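Local coordinates for protein FimX (Pseudomonas aeruginosa PAO1, PDB 3HV8) that belongs to the EAL-domain family, with a barrel-like fold of strands and helices that holds C2E in a pocket, at residues L36-I41 with E52-L57; Q157-L162 with H186-F191. All coordinates share one frame; numbering follows the deposited sequence. Where two conformers were deposited one is given.

Contact 1 (L36-I41 with E52-L57). With C2E (9,9'-[(2R,3R,3aS,5S,7aR,9R,10R,10aS,12S,14aR)-3,5,10,12-tetrahydroxy-5,12-dioxidooctahydro-2H,7H-difuro[3,2-d:3',2'-j][1,3,7,9,2,8]tetraoxadiphosphacyclododecine-2,9-diyl]bis(2-amino-1,9-dihydro-6H-purin-6-one)), chain B.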
loop_
_atom_site.group_PDB
_atom_site.type_symbol
_atom_site.label_atom_id
_atom_site.label_comp_id
_atom_site.label_asym_id
_atom_site.label_seq_id
_atom_site.Cartn_x
_atom_site.Cartn_y
_atom_site.Cartn_z
ATOM N N LEU A 36 -8.012 4.440 8.020
ATOM C CA LEU A 36 -6.931 4.800 8.919
ATOM C C LEU A 36 -5.680 5.093 8.082
ATOM O O LEU A 36 -5.580 4.671 6.922
ATOM C CB LEU A 36 -6.639 3.664 9.899
ATOM C CG LEU A 36 -7.840 3.103 10.662
ATOM C CD1 LEU A 36 -7.360 1.968 11.577
ATOM C CD2 LEU A 36 -8.539 4.215 11.461
ATOM N N PHE A 37 -4.727 5.792 8.693
ATOM C CA PHE A 37 -3.544 6.302 8.018
ATOM C C PHE A 37 -2.330 5.976 8.844
ATOM O O PHE A 37 -2.303 6.250 10.040
ATOM C CB PHE A 37 -3.687 7.813 7.837
ATOM C CG PHE A 37 -4.932 8.198 7.094
ATOM C CD1 PHE A 37 -4.947 8.221 5.710
ATOM C CD2 PHE A 37 -6.097 8.499 7.780
ATOM C CE1 PHE A 37 -6.102 8.538 5.016
ATOM C CE2 PHE A 37 -7.256 8.822 7.095
ATOM C CZ PHE A 37 -7.254 8.846 5.711
ATOM N N GLN A 38 -1.329 5.361 8.226
ATOM C CA GLN A 38 -0.093 5.057 8.934
ATOM C C GLN A 38 1.079 5.695 8.213
ATOM O O GLN A 38 1.349 5.377 7.055
ATOM C CB GLN A 38 0.116 3.545 9.080
ATOM C CG GLN A 38 1.371 3.225 9.892
ATOM C CD GLN A 38 1.567 1.755 10.153
ATOM O OE1 GLN A 38 1.030 0.896 9.447
ATOM N NE2 GLN A 38 2.344 1.445 11.189
ATOM N N PRO A 39 1.798 6.593 8.893
ATOM C CA PRO A 39 2.842 7.349 8.192
ATOM C C PRO A 39 3.981 6.457 7.728
ATOM O O PRO A 39 4.311 5.447 8.366
ATOM C CB PRO A 39 3.323 8.360 9.250
ATOM C CG PRO A 39 2.992 7.695 10.553
ATOM C CD PRO A 39 1.671 6.994 10.308
ATOM N N VAL A 40 4.552 6.832 6.584
ATOM C CA VAL A 40 5.723 6.187 6.012
ATOM C C VAL A 40 6.830 7.238 6.051
ATOM O O VAL A 40 6.691 8.325 5.489
ATOM C CB VAL A 40 5.440 5.697 4.553
ATOM C CG1 VAL A 40 6.672 5.088 3.923
ATOM C CG2 VAL A 40 4.283 4.676 4.549
ATOM N N ILE A 41 7.923 6.905 6.727
ATOM C CA ILE A 41 8.942 7.886 7.084
ATOM C C ILE A 41 10.155 7.812 6.144
ATOM O O ILE A 41 10.707 6.734 5.929
ATOM C CB ILE A 41 9.358 7.670 8.570
ATOM C CG1 ILE A 41 8.327 8.308 9.512
ATOM C CG2 ILE A 41 10.714 8.278 8.845
ATOM C CD1 ILE A 41 6.982 7.618 9.535
ATOM N N GLU A 52 0.200 5.460 4.439
ATOM C CA GLU A 52 -0.542 4.322 3.915
ATOM C C GLU A 52 -1.965 4.360 4.424
ATOM O O GLU A 52 -2.210 4.608 5.611
ATOM C CB GLU A 52 0.118 3.010 4.344
ATOM C CG GLU A 52 -0.583 1.784 3.795
ATOM C CD GLU A 52 0.053 0.498 4.265
ATOM O OE1 GLU A 52 0.852 0.522 5.233
ATOM O OE2 GLU A 52 -0.222 -0.550 3.641
ATOM N N VAL A 53 -2.902 4.125 3.516
ATOM C CA VAL A 53 -4.319 4.011 3.840
ATOM C C VAL A 53 -4.665 2.548 4.176
ATOM O O VAL A 53 -4.301 1.624 3.442
ATOM C CB VAL A 53 -5.175 4.483 2.654
ATOM C CG1 VAL A 53 -6.654 4.291 2.937
ATOM C CG2 VAL A 53 -4.865 5.962 2.330
ATOM N N LEU A 54 -5.337 2.348 5.304
ATOM C CA LEU A 54 -5.766 1.021 5.742
ATOM C C LEU A 54 -7.249 1.043 6.053
ATOM O O LEU A 54 -7.750 1.979 6.692
ATOM C CB LEU A 54 -4.976 0.571 6.970
ATOM C CG LEU A 54 -3.468 0.424 6.740
ATOM C CD1 LEU A 54 -2.704 0.367 8.052
ATOM C CD2 LEU A 54 -3.146 -0.787 5.877
ATOM N N LEU A 55 -7.956 0.019 5.602
ATOM C CA LEU A 55 -9.422 -0.005 5.665
ATOM C C LEU A 55 -9.978 -0.739 6.882
ATOM O O LEU A 55 -9.493 -1.802 7.239
ATOM C CB LEU A 55 -9.963 -0.703 4.421
ATOM C CG LEU A 55 -11.488 -0.787 4.344
ATOM C CD1 LEU A 55 -12.093 0.606 4.245
ATOM C CD2 LEU A 55 -11.889 -1.631 3.157
ATOM N N ARG A 56 -11.001 -0.178 7.515
ATOM C CA ARG A 56 -11.739 -0.910 8.535
ATOM C C ARG A 56 -13.215 -0.876 8.178
ATOM O O ARG A 56 -13.733 0.150 7.744
ATOM C CB ARG A 56 -11.551 -0.284 9.918
ATOM C CG ARG A 56 -10.111 -0.200 10.389
ATOM C CD ARG A 56 -9.556 -1.601 10.647
ATOM N NE ARG A 56 -8.180 -1.580 11.139
ATOM C CZ ARG A 56 -7.107 -1.777 10.375
ATOM N NH1 ARG A 56 -7.253 -1.986 9.067
ATOM N NH2 ARG A 56 -5.892 -1.743 10.918
ATOM N N LEU A 57 -13.892 -2.004 8.326
ATOM C CA LEU A 57 -15.346 -2.038 8.217
ATOM C C LEU A 57 -15.924 -1.584 9.561
ATOM O O LEU A 57 -15.372 -1.891 10.608
ATOM C CB LEU A 57 -15.803 -3.453 7.867
ATOM C CG LEU A 57 -17.272 -3.811 8.095
ATOM C CD1 LEU A 57 -18.164 -3.089 7.105
ATOM C CD2 LEU A 57 -17.463 -5.334 7.969
HETATM P P1 C2E B . -0.581 -5.385 4.740
HETATM O O2P C2E B . 0.661 -5.203 3.752
HETATM O O1P C2E B . -0.272 -6.556 5.584
HETATM O "O5'" C2E B . -0.772 -4.200 5.789
HETATM C "C5'" C2E B . 0.059 -4.215 6.966
HETATM C "C4'" C2E B . -0.627 -4.835 8.202
HETATM O "O4'" C2E B . 0.273 -4.725 9.332
HETATM C "C3'" C2E B . -1.799 -3.918 8.525
HETATM O "O3'" C2E B . -2.898 -4.706 9.008
HETATM C "C2'" C2E B . -1.242 -2.942 9.588
HETATM O "O2'" C2E B . -2.224 -2.454 10.483
HETATM C "C1'" C2E B . -0.254 -3.851 10.320
HETATM N N9 C2E B . 0.850 -3.160 10.968
HETATM C C8 C2E B . 1.285 -1.877 10.732
HETATM N N7 C2E B . 2.411 -1.670 11.375
HETATM C C5 C2E B . 2.733 -2.802 12.067
HETATM C C6 C2E B . 3.803 -3.151 12.921
HETATM O O6 C2E B . 4.745 -2.393 13.160
HETATM N N1 C2E B . 3.772 -4.382 13.452
HETATM C C2 C2E B . 2.764 -5.258 13.189
HETATM N N2 C2E B . 2.806 -6.500 13.766
HETATM N N3 C2E B . 1.765 -4.947 12.397
HETATM C C4 C2E B . 1.732 -3.743 11.825
HETATM P P11 C2E B . -4.354 -4.367 8.413
HETATM O O21 C2E B . -5.393 -5.299 9.142
HETATM O O11 C2E B . -4.637 -2.920 8.492
HETATM O O5A C2E B . -4.246 -4.732 6.874
HETATM C C5A C2E B . -3.980 -6.090 6.498
HETATM C C4A C2E B . -4.082 -6.258 4.984
HETATM O O4A C2E B . -5.412 -5.926 4.560
HETATM C C3A C2E B . -3.170 -5.334 4.175
HETATM O O3A C2E B . -1.872 -5.879 3.975
HETATM C C2A C2E B . -3.888 -5.341 2.824
HETATM O O2A C2E B . -3.635 -6.576 2.131
HETATM C C1A C2E B . -5.358 -5.387 3.255
HETATM N N91 C2E B . -5.880 -4.026 3.288
HETATM C C81 C2E B . -5.881 -3.135 4.323
HETATM N N71 C2E B . -6.453 -2.033 3.922
HETATM C C51 C2E B . -6.907 -2.187 2.642
HETATM C C61 C2E B . -7.613 -1.391 1.717
HETATM O O61 C2E B . -7.898 -0.205 1.922
HETATM N N11 C2E B . -7.880 -1.972 0.518
HETATM C C21 C2E B . -7.505 -3.250 0.205
HETATM N N21 C2E B . -7.776 -3.742 -1.040
HETATM N N31 C2E B . -6.827 -3.992 1.041
HETATM C C41 C2E B . -6.546 -3.482 2.246
HETATM O O HOH W 1 0.907 -0.964 7.489
#
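Gln38 and Glu52 both carry CG anti to the backbone N (chi1 -177° and -178°) and run extended beyond it, so both stand straight off the same face of the sheet, whereas Arg56 bends at chi2 (-68°) to bring its guanidinium to C2E. Strands 33-42 and 49-58 form an antiparallel beta hairpin in the barrel of the EAL domain. Leu36 with Leu54 and Gln38 with Glu52 are hydrogen-bonded pairs, flanking the non-hydrogen-bonded pair Phe37 and Val53. On the other face Phe37 and Val53 lie side by side beneath helix 80-96, with Phe37 CE1 3.9 Å from Val53 CG2. On the ligand face Gln38 NE2 donates to C2E N7 at 3.1 Å and also bonds Gln253 O. A water lies 2.7 Å from both Gln38 OE1 and Glu52 OE1; Lys193, by a salt bridge, and Gln248 also grip Glu52 OE1, which would favour a charged carboxylate. One residue past Leu54, Leu55 N reaches C2E N71 at 3.0 Å. Leu36 CD1 covers one face of the guanidinium, 3.7 Å from Arg56 NE, while at the group's edge C2E O11 takes Arg56 NH1 at 2.8 Å and NH2 at 3.0 Å.

Contact 2 (Q157-L162 with H186-F191)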
loop_
_atom_site.group_PDB
_atom_site.type_symbol
_atom_site.label_atom_id
_atom_site.label_comp_id
_atom_site.label_asym_id
_atom_site.label_seq_id
_atom_site.Cartn_x
_atom_site.Cartn_y
_atom_site.Cartn_z
ATOM N N GLN A 157 -0.311 -4.047 -17.423
ATOM C CA GLN A 157 -1.197 -3.097 -18.074
ATOM C C GLN A 157 -1.680 -2.015 -17.114
ATOM O O GLN A 157 -1.715 -0.838 -17.450
ATOM C CB GLN A 157 -2.399 -3.833 -18.680
ATOM C CG GLN A 157 -2.009 -4.766 -19.815
ATOM C CD GLN A 157 -3.128 -5.712 -20.218
ATOM O OE1 GLN A 157 -4.078 -5.932 -19.464
ATOM N NE2 GLN A 157 -3.012 -6.292 -21.409
ATOM N N LEU A 158 -2.041 -2.414 -15.898
ATOM C CA LEU A 158 -2.528 -1.431 -14.942
ATOM C C LEU A 158 -1.445 -0.418 -14.584
ATOM O O LEU A 158 -1.681 0.776 -14.615
ATOM C CB LEU A 158 -3.058 -2.097 -13.670
ATOM C CG LEU A 158 -3.429 -1.112 -12.561
ATOM C CD1 LEU A 158 -4.555 -0.198 -12.994
ATOM C CD2 LEU A 158 -3.840 -1.866 -11.310
ATOM N N THR A 159 -0.249 -0.908 -14.264
ATOM C CA THR A 159 0.813 0.011 -13.831
ATOM C C THR A 159 1.290 0.940 -14.954
ATOM O O THR A 159 1.605 2.096 -14.710
ATOM C CB THR A 159 2.007 -0.715 -13.141
ATOM O OG1 THR A 159 2.586 -1.679 -14.025
ATOM C CG2 THR A 159 1.533 -1.414 -11.869
ATOM N N GLN A 160 1.272 0.452 -16.191
ATOM C CA GLN A 160 1.559 1.311 -17.338
ATOM C C GLN A 160 0.483 2.398 -17.463
ATOM O O GLN A 160 0.777 3.571 -17.694
ATOM C CB GLN A 160 1.662 0.473 -18.622
ATOM C CG GLN A 160 3.004 -0.256 -18.759
ATOM C CD GLN A 160 3.035 -1.315 -19.852
ATOM O OE1 GLN A 160 3.946 -2.143 -19.893
ATOM N NE2 GLN A 160 2.049 -1.293 -20.739
ATOM N N GLY A 161 -0.772 2.011 -17.256
ATOM C CA GLY A 161 -1.855 2.978 -17.285
ATOM C C GLY A 161 -1.803 3.997 -16.154
ATOM O O GLY A 161 -2.135 5.173 -16.334
ATOM N N LEU A 162 -1.400 3.553 -14.964
ATOM C CA LEU A 162 -1.238 4.473 -13.852
ATOM C C LEU A 162 -0.182 5.527 -14.161
ATOM O O LEU A 162 -0.336 6.687 -13.793
ATOM C CB LEU A 162 -0.860 3.710 -12.569
ATOM C CG LEU A 162 -1.974 2.841 -11.995
ATOM C CD1 LEU A 162 -1.430 1.985 -10.846
ATOM C CD2 LEU A 162 -3.149 3.700 -11.528
ATOM N N HIS A 186 8.698 -6.301 -15.618
ATOM C CA HIS A 186 7.445 -6.222 -16.361
ATOM C C HIS A 186 6.563 -5.075 -15.932
ATOM O O HIS A 186 5.687 -4.663 -16.681
ATOM C CB HIS A 186 6.660 -7.520 -16.184
ATOM C CG HIS A 186 7.402 -8.732 -16.648
ATOM N ND1 HIS A 186 7.436 -9.111 -17.973
ATOM C CD2 HIS A 186 8.135 -9.646 -15.974
ATOM C CE1 HIS A 186 8.161 -10.207 -18.093
ATOM N NE2 HIS A 186 8.601 -10.551 -16.896
ATOM N N LEU A 187 6.791 -4.566 -14.723
ATOM C CA LEU A 187 5.869 -3.640 -14.082
ATOM C C LEU A 187 6.451 -2.240 -14.010
ATOM O O LEU A 187 7.668 -2.066 -14.080
ATOM C CB LEU A 187 5.531 -4.134 -12.678
ATOM C CG LEU A 187 5.022 -5.578 -12.639
ATOM C CD1 LEU A 187 4.826 -6.073 -11.213
ATOM C CD2 LEU A 187 3.732 -5.738 -13.456
ATOM N N THR A 188 5.583 -1.247 -13.868
ATOM C CA THR A 188 5.976 0.146 -13.732
ATOM C C THR A 188 5.742 0.510 -12.267
ATOM O O THR A 188 4.621 0.808 -11.850
ATOM C CB THR A 188 5.147 1.039 -14.657
ATOM O OG1 THR A 188 5.239 0.525 -16.000
ATOM C CG2 THR A 188 5.619 2.463 -14.637
ATOM N N VAL A 189 6.793 0.409 -11.466
ATOM C CA VAL A 189 6.666 0.674 -10.041
ATOM C C VAL A 189 7.882 1.446 -9.559
ATOM O O VAL A 189 8.999 1.259 -10.055
ATOM C CB VAL A 189 6.485 -0.620 -9.217
ATOM C CG1 VAL A 189 5.204 -1.353 -9.614
ATOM C CG2 VAL A 189 7.688 -1.526 -9.377
ATOM N N GLN A 190 7.657 2.327 -8.599
ATOM C CA GLN A 190 8.728 3.162 -8.081
ATOM C C GLN A 190 9.129 2.746 -6.671
ATOM O O GLN A 190 10.271 2.981 -6.263
ATOM C CB GLN A 190 8.314 4.630 -8.089
ATOM C CG GLN A 190 8.042 5.199 -9.490
ATOM C CD GLN A 190 6.645 4.905 -9.967
ATOM O OE1 GLN A 190 5.766 4.568 -9.177
ATOM N NE2 GLN A 190 6.432 5.012 -11.272
ATOM N N PHE A 191 8.205 2.147 -5.925
ATOM C CA PHE A 191 8.470 1.783 -4.533
ATOM C C PHE A 191 8.346 0.281 -4.371
ATOM O O PHE A 191 7.451 -0.346 -4.968
ATOM C CB PHE A 191 7.452 2.418 -3.564
ATOM C CG PHE A 191 7.399 3.938 -3.589
ATOM C CD1 PHE A 191 8.090 4.696 -2.646
ATOM C CD2 PHE A 191 6.575 4.600 -4.490
ATOM C CE1 PHE A 191 8.001 6.096 -2.658
ATOM C CE2 PHE A 191 6.479 5.982 -4.501
ATOM C CZ PHE A 191 7.184 6.737 -3.582
HETATM O O HOH W 2 2.707 2.860 -12.315
#
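Thr159 is the tight spot here: it is buried, turns toward the loop and meets Thr188 at close range, while Gln160, one residue on and exposed, lies against the same threonine. Thr159 OG1 is flanked by its own backbone N and carbonyl carbon (chi1 59°). From there it does two jobs. It accepts the backbone N-H of Thr188 at 3.0 Å from Thr188 N, in a nearly straight bond of 171°, and it is also hydrogen-bonded to Ala155 O one turn back in the helix. The two threonine side chains pass alongside one another, pointing opposite ways, and Thr159 CB comes within 3.3 Å of Thr188 O. A water bridges the backbones, donating to Thr159 O at 2.7 Å and to Thr188 O at 2.8 Å. On the inner side the packing turns apolar and thinner: Thr159 CG2 is 4.3 Å from Val189 CG1, and Leu187 leads off to Leu152 and Ala155. In the fold, helix 152-164 links the parallel neighbours 139-144 and 168-174 as a beta-alpha-beta unit of the barrel; 186-190 is the end of the loop that follows, and Phe191 opens the next parallel strand, 191-194. Thr159 also touches Ile143 of strand 139-144, so it is wedged between strand and loop. The outer side is looser. The ring of His186 leads away from the helix. Thr188 OG1, anti to its carbonyl carbon (chi1 -54°), only grazes the stem of the extended Gln160 chain, 3.6 Å from Gln160 CG.

Contact 1 is the buried one, in the sheet at the ligand pocket; contact 2 is partly buried, on the helical layer outside the strands. Their centres lie about 22 Å apart, and they do not touch, although both belong to the same EAL domain. The hairpin is held by paired backbone bonds, and its polar side chains turn to C2E and to the partners around the Glu52 carboxylate. In 157-162 with 186-191, by contrast, one hydroxyl, one water and a few thin side-chain touches join a helix to an irregular segment, with no ligand involved. Both lead toward strand 191-194: contact 1 reaches it through a polar side chain on its ligand face, contact 2 because its loop runs into that strand at Phe191, whose ring meets Phe108 edge-to-face.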